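PDB 4Y2W: alanine racemase 1 from Caldanaerobacter subterraneus subsp. tengcongensis MB4, which belongs to the alanine racemase family, whose members pair an N-terminal TIM-barrel domain with a C-terminal domain built largely of beta strands. Local coordinates for residues A[6-19]-A[369-383]. The protein carries 1 engineered substitution. Sequence-based numbering, arbitrary orientation.
Sequences VRPTRVEVYLDAIT and RVPRVYFYDGIKIGE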
# COMPACT_ATOMS: atom_id res chain seq x y z
N VAL A 6 -14.40 -8.19 -12.26
CA VAL A 6 -13.37 -7.75 -11.31
C VAL A 6 -11.98 -8.05 -11.86
O VAL A 6 -11.79 -9.01 -12.61
CB VAL A 6 -13.56 -8.44 -9.94
CG1 VAL A 6 -12.49 -8.00 -8.95
CG2 VAL A 6 -14.94 -8.14 -9.38
N ARG A 7 -11.00 -7.23 -11.47
CA ARG A 7 -9.61 -7.43 -11.86
C ARG A 7 -9.15 -8.85 -11.55
O ARG A 7 -9.55 -9.41 -10.52
CB ARG A 7 -8.70 -6.43 -11.14
CG ARG A 7 -7.24 -6.50 -11.54
CD ARG A 7 -6.37 -5.69 -10.60
NE ARG A 7 -4.96 -5.84 -10.91
CZ ARG A 7 -3.96 -5.41 -10.14
NH1 ARG A 7 -4.20 -4.80 -8.98
NH2 ARG A 7 -2.70 -5.59 -10.52
N PRO A 8 -8.31 -9.45 -12.42
CA PRO A 8 -7.81 -10.79 -12.13
C PRO A 8 -7.11 -10.88 -10.77
O PRO A 8 -7.48 -11.73 -9.96
CB PRO A 8 -6.83 -11.05 -13.28
CG PRO A 8 -7.32 -10.20 -14.40
CD PRO A 8 -7.86 -8.96 -13.74
N THR A 9 -6.13 -10.02 -10.54
CA THR A 9 -5.46 -9.94 -9.24
C THR A 9 -6.43 -9.36 -8.22
O THR A 9 -6.95 -8.26 -8.41
CB THR A 9 -4.19 -9.07 -9.32
OG1 THR A 9 -3.20 -9.75 -10.11
CG2 THR A 9 -3.61 -8.80 -7.94
N ARG A 10 -6.69 -10.11 -7.15
CA ARG A 10 -7.74 -9.74 -6.19
C ARG A 10 -7.53 -10.31 -4.80
O ARG A 10 -6.76 -11.25 -4.60
CB ARG A 10 -9.10 -10.22 -6.70
CG ARG A 10 -9.25 -11.74 -6.74
CD ARG A 10 -10.53 -12.16 -7.44
NE ARG A 10 -10.53 -11.80 -8.86
CZ ARG A 10 -11.56 -11.96 -9.67
NH1 ARG A 10 -12.71 -12.46 -9.24
NH2 ARG A 10 -11.45 -11.60 -10.95
N VAL A 11 -8.24 -9.72 -3.83
CA VAL A 11 -8.34 -10.26 -2.49
C VAL A 11 -9.76 -10.77 -2.29
O VAL A 11 -10.72 -10.04 -2.53
CB VAL A 11 -8.01 -9.19 -1.43
CG1 VAL A 11 -8.69 -9.47 -0.10
CG2 VAL A 11 -6.50 -9.11 -1.23
N GLU A 12 -9.88 -12.03 -1.88
CA GLU A 12 -11.18 -12.60 -1.51
C GLU A 12 -11.31 -12.58 0.01
O GLU A 12 -10.57 -13.29 0.71
CB GLU A 12 -11.30 -14.04 -2.04
CG GLU A 12 -11.32 -14.14 -3.56
CD GLU A 12 -11.46 -15.57 -4.07
OE1 GLU A 12 -11.29 -16.52 -3.28
OE2 GLU A 12 -11.73 -15.74 -5.27
N VAL A 13 -12.23 -11.76 0.51
CA VAL A 13 -12.48 -11.65 1.95
C VAL A 13 -13.65 -12.55 2.37
O VAL A 13 -14.76 -12.43 1.84
CB VAL A 13 -12.79 -10.20 2.36
CG1 VAL A 13 -13.24 -10.11 3.81
CG2 VAL A 13 -11.56 -9.33 2.13
N TYR A 14 -13.38 -13.45 3.32
CA TYR A 14 -14.39 -14.39 3.81
C TYR A 14 -14.97 -13.89 5.12
O TYR A 14 -14.42 -14.13 6.19
CB TYR A 14 -13.79 -15.79 3.94
CG TYR A 14 -13.44 -16.35 2.59
CD1 TYR A 14 -12.27 -15.97 1.94
CD2 TYR A 14 -14.30 -17.22 1.93
CE1 TYR A 14 -11.95 -16.46 0.68
CE2 TYR A 14 -13.99 -17.72 0.67
CZ TYR A 14 -12.81 -17.33 0.06
OH TYR A 14 -12.49 -17.82 -1.19
N LEU A 15 -16.10 -13.19 5.01
CA LEU A 15 -16.73 -12.53 6.15
C LEU A 15 -17.20 -13.51 7.22
O LEU A 15 -17.08 -13.22 8.41
CB LEU A 15 -17.92 -11.68 5.68
CG LEU A 15 -17.53 -10.49 4.79
CD1 LEU A 15 -18.75 -10.00 4.02
CD2 LEU A 15 -16.91 -9.37 5.62
N ASP A 16 -17.72 -14.66 6.80
CA ASP A 16 -18.15 -15.70 7.75
C ASP A 16 -16.99 -16.32 8.55
O ASP A 16 -17.21 -16.88 9.62
CB ASP A 16 -18.96 -16.80 7.03
CG ASP A 16 -18.20 -17.46 5.90
OD1 ASP A 16 -18.09 -16.84 4.81
OD2 ASP A 16 -17.73 -18.60 6.08
N ALA A 17 -15.77 -16.22 8.02
CA ALA A 17 -14.57 -16.65 8.74
C ALA A 17 -14.13 -15.62 9.78
O ALA A 17 -13.58 -15.99 10.82
CB ALA A 17 -13.44 -16.92 7.75
N ILE A 18 -14.36 -14.35 9.50
CA ILE A 18 -14.05 -13.27 10.45
C ILE A 18 -15.03 -13.31 11.63
O ILE A 18 -14.63 -13.19 12.78
CB ILE A 18 -14.09 -11.89 9.77
CG1 ILE A 18 -13.01 -11.79 8.69
CG2 ILE A 18 -13.91 -10.77 10.79
CD1 ILE A 18 -13.23 -10.67 7.70
N THR A 19 -16.32 -13.49 11.33
CA THR A 19 -17.34 -13.61 12.37
C THR A 19 -17.09 -14.85 13.23
O THR A 19 -17.31 -14.83 14.44
CB THR A 19 -18.77 -13.67 11.79
OG1 THR A 19 -18.87 -14.75 10.85
CG2 THR A 19 -19.14 -12.37 11.11
N ARG A 369 -4.82 -0.76 -5.46
CA ARG A 369 -5.11 -1.34 -6.78
C ARG A 369 -5.76 -2.72 -6.71
O ARG A 369 -6.37 -3.16 -7.69
CB ARG A 369 -3.83 -1.41 -7.62
CG ARG A 369 -4.07 -1.39 -9.11
CD ARG A 369 -2.81 -1.05 -9.89
NE ARG A 369 -1.75 -2.03 -9.71
CZ ARG A 369 -0.56 -1.96 -10.31
NH1 ARG A 369 -0.26 -0.96 -11.12
NH2 ARG A 369 0.35 -2.91 -10.08
N VAL A 370 -5.64 -3.41 -5.58
CA VAL A 370 -6.22 -4.73 -5.39
C VAL A 370 -7.68 -4.62 -4.94
O VAL A 370 -7.94 -4.21 -3.81
CB VAL A 370 -5.43 -5.54 -4.35
CG1 VAL A 370 -6.03 -6.93 -4.17
CG2 VAL A 370 -3.96 -5.63 -4.74
N PRO A 371 -8.64 -4.99 -5.81
CA PRO A 371 -10.03 -4.95 -5.35
C PRO A 371 -10.30 -6.02 -4.30
O PRO A 371 -9.65 -7.06 -4.30
CB PRO A 371 -10.82 -5.22 -6.62
CG PRO A 371 -9.91 -6.04 -7.45
CD PRO A 371 -8.54 -5.47 -7.19
N ARG A 372 -11.26 -5.74 -3.41
CA ARG A 372 -11.69 -6.69 -2.40
C ARG A 372 -13.03 -7.28 -2.79
O ARG A 372 -13.99 -6.54 -3.00
CB ARG A 372 -11.80 -6.02 -1.03
CG ARG A 372 -10.50 -5.97 -0.24
CD ARG A 372 -9.47 -5.05 -0.87
NE ARG A 372 -8.37 -4.78 0.06
CZ ARG A 372 -7.31 -4.03 -0.22
NH1 ARG A 372 -7.17 -3.46 -1.40
NH2 ARG A 372 -6.38 -3.85 0.70
N VAL A 373 -13.08 -8.61 -2.90
CA VAL A 373 -14.31 -9.34 -3.18
C VAL A 373 -14.75 -10.01 -1.88
O VAL A 373 -13.92 -10.54 -1.15
CB VAL A 373 -14.08 -10.39 -4.28
CG1 VAL A 373 -15.38 -11.11 -4.62
CG2 VAL A 373 -13.50 -9.74 -5.53
N TYR A 374 -16.06 -9.99 -1.61
CA TYR A 374 -16.60 -10.42 -0.32
C TYR A 374 -17.49 -11.66 -0.40
O TYR A 374 -18.35 -11.75 -1.27
CB TYR A 374 -17.35 -9.26 0.34
CG TYR A 374 -16.43 -8.14 0.74
CD1 TYR A 374 -15.72 -8.19 1.93
CD2 TYR A 374 -16.24 -7.04 -0.10
CE1 TYR A 374 -14.85 -7.17 2.29
CE2 TYR A 374 -15.38 -6.02 0.26
CZ TYR A 374 -14.69 -6.09 1.45
OH TYR A 374 -13.83 -5.07 1.81
N PHE A 375 -17.26 -12.59 0.52
CA PHE A 375 -17.97 -13.88 0.55
C PHE A 375 -18.63 -14.13 1.90
O PHE A 375 -18.12 -13.73 2.95
CB PHE A 375 -16.99 -15.02 0.25
CG PHE A 375 -16.56 -15.08 -1.19
CD1 PHE A 375 -15.48 -14.33 -1.64
CD2 PHE A 375 -17.25 -15.88 -2.09
CE1 PHE A 375 -15.09 -14.39 -2.96
CE2 PHE A 375 -16.86 -15.94 -3.42
CZ PHE A 375 -15.77 -15.20 -3.86
N TYR A 376 -19.77 -14.82 1.87
CA TYR A 376 -20.49 -15.23 3.07
C TYR A 376 -21.26 -16.52 2.79
O TYR A 376 -22.07 -16.59 1.86
CB TYR A 376 -21.45 -14.12 3.52
CG TYR A 376 -21.95 -14.29 4.94
CD1 TYR A 376 -21.13 -14.00 6.03
CD2 TYR A 376 -23.25 -14.73 5.19
CE1 TYR A 376 -21.59 -14.15 7.33
CE2 TYR A 376 -23.72 -14.89 6.49
CZ TYR A 376 -22.88 -14.59 7.55
OH TYR A 376 -23.35 -14.75 8.84
N ASP A 377 -20.98 -17.55 3.60
CA ASP A 377 -21.54 -18.90 3.41
C ASP A 377 -21.24 -19.46 2.01
O ASP A 377 -22.06 -20.19 1.44
CB ASP A 377 -23.05 -18.92 3.70
CG ASP A 377 -23.38 -18.66 5.17
OD1 ASP A 377 -22.49 -18.81 6.03
OD2 ASP A 377 -24.55 -18.32 5.46
N GLY A 378 -20.06 -19.13 1.48
CA GLY A 378 -19.62 -19.63 0.17
C GLY A 378 -19.98 -18.77 -1.03
O GLY A 378 -19.35 -18.89 -2.08
N ILE A 379 -20.98 -17.90 -0.87
CA ILE A 379 -21.50 -17.09 -1.97
C ILE A 379 -20.94 -15.66 -1.94
O ILE A 379 -20.77 -15.09 -0.86
CB ILE A 379 -23.05 -17.01 -1.92
CG1 ILE A 379 -23.66 -18.41 -1.75
CG2 ILE A 379 -23.60 -16.32 -3.16
CD1 ILE A 379 -23.32 -19.40 -2.84
N LYS A 380 -20.68 -15.11 -3.12
CA LYS A 380 -20.20 -13.73 -3.25
C LYS A 380 -21.36 -12.76 -3.06
O LYS A 380 -22.40 -12.91 -3.70
CB LYS A 380 -19.57 -13.52 -4.63
CG LYS A 380 -19.18 -12.07 -4.93
CD LYS A 380 -18.71 -11.89 -6.36
CE LYS A 380 -18.51 -10.42 -6.68
NZ LYS A 380 -18.06 -10.19 -8.09
N ILE A 381 -21.16 -11.75 -2.22
CA ILE A 381 -22.24 -10.82 -1.86
C ILE A 381 -21.91 -9.34 -2.08
O ILE A 381 -22.65 -8.47 -1.62
CB ILE A 381 -22.64 -10.99 -0.38
CG1 ILE A 381 -21.47 -10.65 0.55
CG2 ILE A 381 -23.15 -12.40 -0.13
CD1 ILE A 381 -21.90 -10.17 1.91
N GLY A 382 -20.82 -9.05 -2.78
CA GLY A 382 -20.43 -7.66 -3.02
C GLY A 382 -18.94 -7.53 -3.28
O GLY A 382 -18.18 -8.48 -3.09
N GLU A 383 -18.54 -6.33 -3.69
CA GLU A 383 -17.16 -6.06 -4.06
C GLU A 383 -16.84 -4.58 -3.93
O GLU A 383 -17.74 -3.73 -4.02
CB GLU A 383 -16.91 -6.50 -5.50
CG GLU A 383 -17.81 -5.82 -6.52
CD GLU A 383 -17.51 -6.25 -7.94
OE1 GLU A 383 -17.89 -7.39 -8.31
OE2 GLU A 383 -16.90 -5.45 -8.69
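Strands 10-14 and 372-376 run parallel in the mixed sheet next to the alanine racemase barrel, their axes 26° apart and 4.6 Å at closest approach; strand 10-14 sits between 248-260, antiparallel on its other edge, and the hairpin of 372-376 and 379-384. The pairing is a worked example of parallel bonding: Val11 bonds Pro371 O and Val373 N, which flank its bridge partner Arg372, and Val13 bonds Val373 O at 2.7 Å from its N and Phe375 N at 2.8 Å from its O, either side of Tyr374. Leu15 N, in the first helical turn, continues the series to Phe375 O, and Leu15 CD1 touches Tyr374 CB and Ile381 CD1. On one face Val13 lays CB against Tyr374 CD1 at 3.6 Å. On the other, the Tyr14 and Phe375 rings lie 14° from parallel but barely overlap; in both residues CG stands anti to the carbonyl carbon, and Phe375 CD1 comes over one face of the Tyr14 ring. Tyr14 OH bonds Glu12 OE1, which also pairs with Arg249. Ahead of strand 10-14, Val6 CG1 packs on Pro371 CG at 3.6 Å. Arg7 and Arg369 share Asp289, their guanidinium planes 85° apart, and Arg7 NH1 makes a weak 3.0 Å bond to Arg369 O.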